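432aa long hypothetical deoxyribodipyrimidine photolyase (Sulfolobus tokodaii, PDB 2E0I) probably repairs ultraviolet-damaged DNA by light-driven splitting of cyclobutane pyrimidine dimers, using one FAD for catalysis and a second FAD apparently as a light-harvesting antenna. Local coordinates at residues Glu282-Gly287 and Arg332-Lys337. Sequence-based numbering, arbitrary orientation.
With FAD (flavin-adenine dinucleotide), chain E.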
ATOM      1  N   GLU A 282       7.974  -0.996  21.500  1.00 35.17           N
ATOM      2  CA  GLU A 282       7.660   0.402  21.724  1.00 34.91           C
ATOM      3  C   GLU A 282       8.832   1.266  21.280  1.00 33.47           C
ATOM      4  O   GLU A 282       8.641   2.358  20.738  1.00 32.21           O
ATOM      5  CB  GLU A 282       7.364   0.632  23.198  1.00 38.26           C
ATOM      6  CG  GLU A 282       6.641   1.931  23.476  1.00 46.92           C
ATOM      7  CD  GLU A 282       5.123   1.800  23.398  1.00 51.60           C
ATOM      8  OE1 GLU A 282       4.619   1.235  22.397  1.00 53.62           O
ATOM      9  OE2 GLU A 282       4.433   2.273  24.340  1.00 54.27           O
ATOM     10  N   ALA A 283      10.044   0.763  21.507  1.00 32.48           N
ATOM     11  CA  ALA A 283      11.265   1.463  21.126  1.00 31.87           C
ATOM     12  C   ALA A 283      11.376   1.524  19.603  1.00 32.33           C
ATOM     13  O   ALA A 283      11.816   2.525  19.037  1.00 33.36           O
ATOM     14  CB  ALA A 283      12.462   0.752  21.701  1.00 30.51           C
ATOM     15  N   TRP A 284      10.969   0.442  18.947  1.00 31.84           N
ATOM     16  CA  TRP A 284      11.002   0.341  17.492  1.00 31.15           C
ATOM     17  C   TRP A 284      10.044   1.352  16.847  1.00 32.53           C
ATOM     18  O   TRP A 284      10.404   2.030  15.891  1.00 32.87           O
ATOM     19  CB  TRP A 284      10.616  -1.081  17.079  1.00 29.02           C
ATOM     20  CG  TRP A 284      10.580  -1.332  15.608  1.00 27.03           C
ATOM     21  CD1 TRP A 284      11.645  -1.535  14.779  1.00 26.20           C
ATOM     22  CD2 TRP A 284       9.412  -1.427  14.791  1.00 26.51           C
ATOM     23  NE1 TRP A 284      11.213  -1.754  13.498  1.00 24.45           N
ATOM     24  CE2 TRP A 284       9.845  -1.694  13.474  1.00 25.71           C
ATOM     25  CE3 TRP A 284       8.039  -1.311  15.043  1.00 25.69           C
ATOM     26  CZ2 TRP A 284       8.953  -1.851  12.408  1.00 25.57           C
ATOM     27  CZ3 TRP A 284       7.153  -1.466  13.985  1.00 26.72           C
ATOM     28  CH2 TRP A 284       7.614  -1.735  12.681  1.00 26.27           C
ATOM     29  N   LYS A 285       8.829   1.462  17.372  1.00 33.45           N
ATOM     30  CA  LYS A 285       7.864   2.394  16.809  1.00 34.51           C
ATOM     31  C   LYS A 285       8.295   3.838  16.984  1.00 36.52           C
ATOM     32  O   LYS A 285       7.960   4.686  16.165  1.00 37.81           O
ATOM     33  CB  LYS A 285       6.485   2.203  17.440  1.00 32.52           C
ATOM     34  CG  LYS A 285       5.830   0.884  17.106  1.00 33.81           C
ATOM     35  CD  LYS A 285       4.458   0.739  17.751  1.00 31.86           C
ATOM     36  CE  LYS A 285       4.558   0.722  19.256  1.00 32.06           C
ATOM     37  NZ  LYS A 285       3.225   0.620  19.903  1.00 32.17           N
ATOM     38  N   GLU A 286       9.042   4.123  18.042  1.00 38.51           N
ATOM     39  CA  GLU A 286       9.475   5.489  18.303  1.00 40.12           C
ATOM     40  C   GLU A 286      10.796   5.844  17.661  1.00 39.55           C
ATOM     41  O   GLU A 286      11.182   7.006  17.637  1.00 38.97           O
ATOM     42  CB  GLU A 286       9.594   5.716  19.802  1.00 44.61           C
ATOM     43  CG  GLU A 286       8.273   5.746  20.540  1.00 52.56           C
ATOM     44  CD  GLU A 286       8.434   5.434  22.027  1.00 57.91           C
ATOM     45  OE1 GLU A 286       9.548   5.669  22.575  1.00 60.11           O
ATOM     46  OE2 GLU A 286       7.442   4.960  22.641  1.00 59.45           O
ATOM     47  N   GLY A 287      11.497   4.848  17.141  1.00 39.54           N
ATOM     48  CA  GLY A 287      12.784   5.124  16.542  1.00 40.02           C
ATOM     49  C   GLY A 287      13.786   5.455  17.632  1.00 41.26           C
ATOM     50  O   GLY A 287      14.647   6.316  17.447  1.00 41.56           O
ATOM     51  N   ARG A 332       0.691  -4.621  11.209  1.00 20.21           N
ATOM     52  CA  ARG A 332      -0.369  -3.732  11.662  1.00 21.24           C
ATOM     53  C   ARG A 332       0.135  -2.321  11.919  1.00 20.51           C
ATOM     54  O   ARG A 332      -0.531  -1.342  11.573  1.00 20.80           O
ATOM     55  CB  ARG A 332      -1.035  -4.251  12.931  1.00 23.62           C
ATOM     56  CG  ARG A 332      -2.501  -3.843  13.003  1.00 29.83           C
ATOM     57  CD  ARG A 332      -2.899  -3.249  14.327  1.00 36.25           C
ATOM     58  NE  ARG A 332      -2.745  -4.180  15.435  1.00 44.11           N
ATOM     59  CZ  ARG A 332      -2.845  -3.869  16.729  1.00 47.66           C
ATOM     60  NH1 ARG A 332      -3.108  -2.625  17.133  1.00 47.73           N
ATOM     61  NH2 ARG A 332      -2.664  -4.826  17.633  1.00 50.18           N
ATOM     62  N   TYR A 333       1.304  -2.197  12.531  1.00 18.48           N
ATOM     63  CA  TYR A 333       1.820  -0.867  12.781  1.00 16.96           C
ATOM     64  C   TYR A 333       2.006  -0.099  11.465  1.00 17.75           C
ATOM     65  O   TYR A 333       1.618   1.070  11.358  1.00 19.01           O
ATOM     66  CB  TYR A 333       3.137  -0.936  13.530  1.00 15.70           C
ATOM     67  CG  TYR A 333       3.633   0.429  13.875  1.00 13.63           C
ATOM     68  CD1 TYR A 333       2.933   1.230  14.774  1.00 12.93           C
ATOM     69  CD2 TYR A 333       4.763   0.955  13.255  1.00 13.76           C
ATOM     70  CE1 TYR A 333       3.343   2.524  15.044  1.00 13.64           C
ATOM     71  CE2 TYR A 333       5.188   2.254  13.518  1.00 14.55           C
ATOM     72  CZ  TYR A 333       4.470   3.029  14.413  1.00 15.64           C
ATOM     73  OH  TYR A 333       4.881   4.310  14.668  1.00 17.89           O
ATOM     74  N   PHE A 334       2.608  -0.750  10.473  1.00 16.30           N
ATOM     75  CA  PHE A 334       2.816  -0.139   9.165  1.00 15.28           C
ATOM     76  C   PHE A 334       1.493   0.266   8.544  1.00 14.24           C
ATOM     77  O   PHE A 334       1.394   1.331   7.947  1.00 13.43           O
ATOM     78  CB  PHE A 334       3.511  -1.117   8.214  1.00 16.13           C
ATOM     79  CG  PHE A 334       4.998  -0.919   8.110  1.00 17.04           C
ATOM     80  CD1 PHE A 334       5.729  -0.390   9.177  1.00 16.32           C
ATOM     81  CD2 PHE A 334       5.675  -1.299   6.952  1.00 17.45           C
ATOM     82  CE1 PHE A 334       7.102  -0.243   9.095  1.00 15.70           C
ATOM     83  CE2 PHE A 334       7.058  -1.158   6.860  1.00 16.63           C
ATOM     84  CZ  PHE A 334       7.772  -0.627   7.938  1.00 17.00           C
ATOM     85  N   ALA A 335       0.488  -0.598   8.675  1.00 14.36           N
ATOM     86  CA  ALA A 335      -0.838  -0.330   8.112  1.00 16.77           C
ATOM     87  C   ALA A 335      -1.375   0.960   8.714  1.00 17.47           C
ATOM     88  O   ALA A 335      -2.214   1.665   8.140  1.00 19.62           O
ATOM     89  CB  ALA A 335      -1.799  -1.495   8.420  1.00 13.90           C
ATOM     90  N   THR A 336      -0.835   1.279   9.872  1.00 16.35           N
ATOM     91  CA  THR A 336      -1.236   2.443  10.607  1.00 15.13           C
ATOM     92  C   THR A 336      -0.541   3.708  10.181  1.00 15.37           C
ATOM     93  O   THR A 336      -1.022   4.792  10.452  1.00 16.47           O
ATOM     94  CB  THR A 336      -0.998   2.161  12.094  1.00 15.21           C
ATOM     95  OG1 THR A 336      -2.235   1.741  12.672  1.00 16.59           O
ATOM     96  CG2 THR A 336      -0.427   3.351  12.825  1.00 15.01           C
ATOM     97  N   LYS A 337       0.578   3.584   9.488  1.00 17.08           N
ATOM     98  CA  LYS A 337       1.325   4.772   9.101  1.00 18.06           C
ATOM     99  C   LYS A 337       1.507   5.013   7.618  1.00 18.42           C
ATOM    100  O   LYS A 337       1.535   6.159   7.178  1.00 18.16           O
ATOM    101  CB  LYS A 337       2.697   4.737   9.759  1.00 19.40           C
ATOM    102  CG  LYS A 337       2.650   4.731  11.271  1.00 22.24           C
ATOM    103  CD  LYS A 337       2.063   6.029  11.767  1.00 24.14           C
ATOM    104  CE  LYS A 337       2.297   6.228  13.242  1.00 25.18           C
ATOM    105  NZ  LYS A 337       2.342   7.703  13.514  1.00 28.90           N
TER
HETATM  106  PA  FAD E1100      10.169   2.992  -5.947  1.00 29.54           P
HETATM  107  O1A FAD E1100      10.312   4.326  -6.573  1.00 31.28           O
HETATM  108  O2A FAD E1100      11.213   1.945  -5.928  1.00 31.16           O
HETATM  109  O5B FAD E1100       9.239   2.387  -7.115  1.00 31.26           O
HETATM  110  C5B FAD E1100       9.175   0.984  -7.377  1.00 32.36           C
HETATM  111  C4B FAD E1100       7.723   0.563  -7.612  1.00 34.14           C
HETATM  112  O4B FAD E1100       7.619  -0.849  -7.863  1.00 35.85           O
HETATM  113  C3B FAD E1100       6.895   0.856  -6.359  1.00 34.99           C
HETATM  114  O3B FAD E1100       6.263   2.129  -6.516  1.00 33.17           O
HETATM  115  C2B FAD E1100       5.828  -0.231  -6.465  1.00 35.21           C
HETATM  116  O2B FAD E1100       4.888   0.112  -7.484  1.00 38.01           O
HETATM  117  C1B FAD E1100       6.690  -1.410  -6.918  1.00 35.68           C
HETATM  118  N9A FAD E1100       7.442  -2.011  -5.791  1.00 34.64           N
HETATM  119  C8A FAD E1100       8.704  -1.761  -5.445  1.00 33.40           C
HETATM  120  N7A FAD E1100       9.058  -2.561  -4.441  1.00 33.44           N
HETATM  121  C5A FAD E1100       8.013  -3.327  -4.141  1.00 33.54           C
HETATM  122  C6A FAD E1100       7.767  -4.329  -3.208  1.00 32.04           C
HETATM  123  N6A FAD E1100       8.718  -4.731  -2.371  1.00 30.60           N
HETATM  124  N1A FAD E1100       6.553  -4.898  -3.168  1.00 31.20           N
HETATM  125  C2A FAD E1100       5.589  -4.531  -3.995  1.00 30.40           C
HETATM  126  N3A FAD E1100       5.790  -3.586  -4.897  1.00 30.27           N
HETATM  127  C4A FAD E1100       6.978  -2.971  -4.995  1.00 33.30           C
HETATM  128  N1  FAD E1100       4.164  -0.978  -0.933  1.00 23.25           N
HETATM  129  C2  FAD E1100       2.845  -0.506  -0.951  1.00 24.48           C
HETATM  130  O2  FAD E1100       2.401   0.076  -1.938  1.00 25.23           O
HETATM  131  N3  FAD E1100       2.038  -0.647   0.185  1.00 26.07           N
HETATM  132  C4  FAD E1100       2.563  -1.253   1.333  1.00 24.57           C
HETATM  133  O4  FAD E1100       1.837  -1.429   2.310  1.00 23.75           O
HETATM  134  C4X FAD E1100       3.878  -1.705   1.350  1.00 24.01           C
HETATM  135  N5  FAD E1100       4.413  -2.228   2.533  1.00 24.96           N
HETATM  136  C5X FAD E1100       5.729  -2.706   2.561  1.00 24.55           C
HETATM  137  C6  FAD E1100       6.232  -3.237   3.744  1.00 22.01           C
HETATM  138  C7  FAD E1100       7.526  -3.748   3.777  1.00 23.91           C
HETATM  139  C7M FAD E1100       8.043  -4.354   5.083  1.00 24.69           C
HETATM  140  C8  FAD E1100       8.314  -3.719   2.627  1.00 22.82           C
HETATM  141  C8M FAD E1100       9.730  -4.298   2.625  1.00 23.13           C
HETATM  142  C9  FAD E1100       7.802  -3.184   1.449  1.00 23.48           C
HETATM  143  C9A FAD E1100       6.504  -2.679   1.402  1.00 25.13           C
HETATM  144  N10 FAD E1100       5.966  -2.155   0.212  1.00 24.65           N
HETATM  145  C10 FAD E1100       4.686  -1.577   0.221  1.00 23.77           C
HETATM  146  C1' FAD E1100       6.762  -2.173  -1.042  1.00 22.81           C
HETATM  147  C2' FAD E1100       7.646  -0.962  -1.354  1.00 24.46           C
HETATM  148  O2' FAD E1100       8.511  -0.677  -0.252  1.00 24.04           O
HETATM  149  C3' FAD E1100       6.831   0.281  -1.719  1.00 26.29           C
HETATM  150  O3' FAD E1100       5.936  -0.037  -2.788  1.00 28.37           O
HETATM  151  C4' FAD E1100       7.738   1.427  -2.173  1.00 26.48           C
HETATM  152  O4' FAD E1100       8.685   1.743  -1.148  1.00 26.67           O
HETATM  153  C5' FAD E1100       6.919   2.677  -2.506  1.00 27.16           C
HETATM  154  O5' FAD E1100       7.771   3.780  -2.834  1.00 28.99           O
HETATM  155  P   FAD E1100       8.132   4.143  -4.360  1.00 27.24           P
HETATM  156  O1P FAD E1100       6.868   4.198  -5.128  1.00 28.14           O
HETATM  157  O2P FAD E1100       8.986   5.352  -4.330  1.00 28.17           O
HETATM  158  O3P FAD E1100       8.990   2.869  -4.853  1.00 30.28           O
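Lys285 lays its aliphatic chain over one face of the Tyr333 ring, a CH-pi contact in which CG stands 3.5 Å from the ring centroid and almost on the ring normal. CD carries on over the CD1/CE1 side of the same ring. Lys285 then bends at chi3 (-64°), and the turn takes its amine back along its own helix, where NZ forms a salt bridge with Glu282 OE1 at 2.9 Å, nearly in line with the C-O bond.

Trp284 reaches across with CZ3 3.5 Å from Tyr333 CD2, the six-membered ring and the phenol inclined at 64°; further on, its CH2 lies 3.9 Å from Phe334 CE1. These rings bridge helices 278-286 and 327-337, whose segment axes run roughly parallel (26°) but stay 12.2 Å apart, in the helical FAD-binding domain of the photolyase fold. Phe334 belongs to the flavin pocket: its CE2 sits 3.8 Å from FAD C7M, a methyl of the isoalloxazine, and FAD C6 lies at the edge of the Phe334 ring, in its plane. Trp284, packed on Phe334 from the side of helix 278-286, stands one layer behind the cofactor. Trp350 of helix 343-353 meets the Phe334 ring edge-to-face.

Polar links run through neighbouring helices, with no hydrogen bond joining the two segments directly. Asn302 of helix 292-304 ties them together, its OD1 bonded to Tyr333 OH and its ND2 to Lys285 O, while Trp284 NE1 is hydrogen-bonded to Val315 O of helix 309-322.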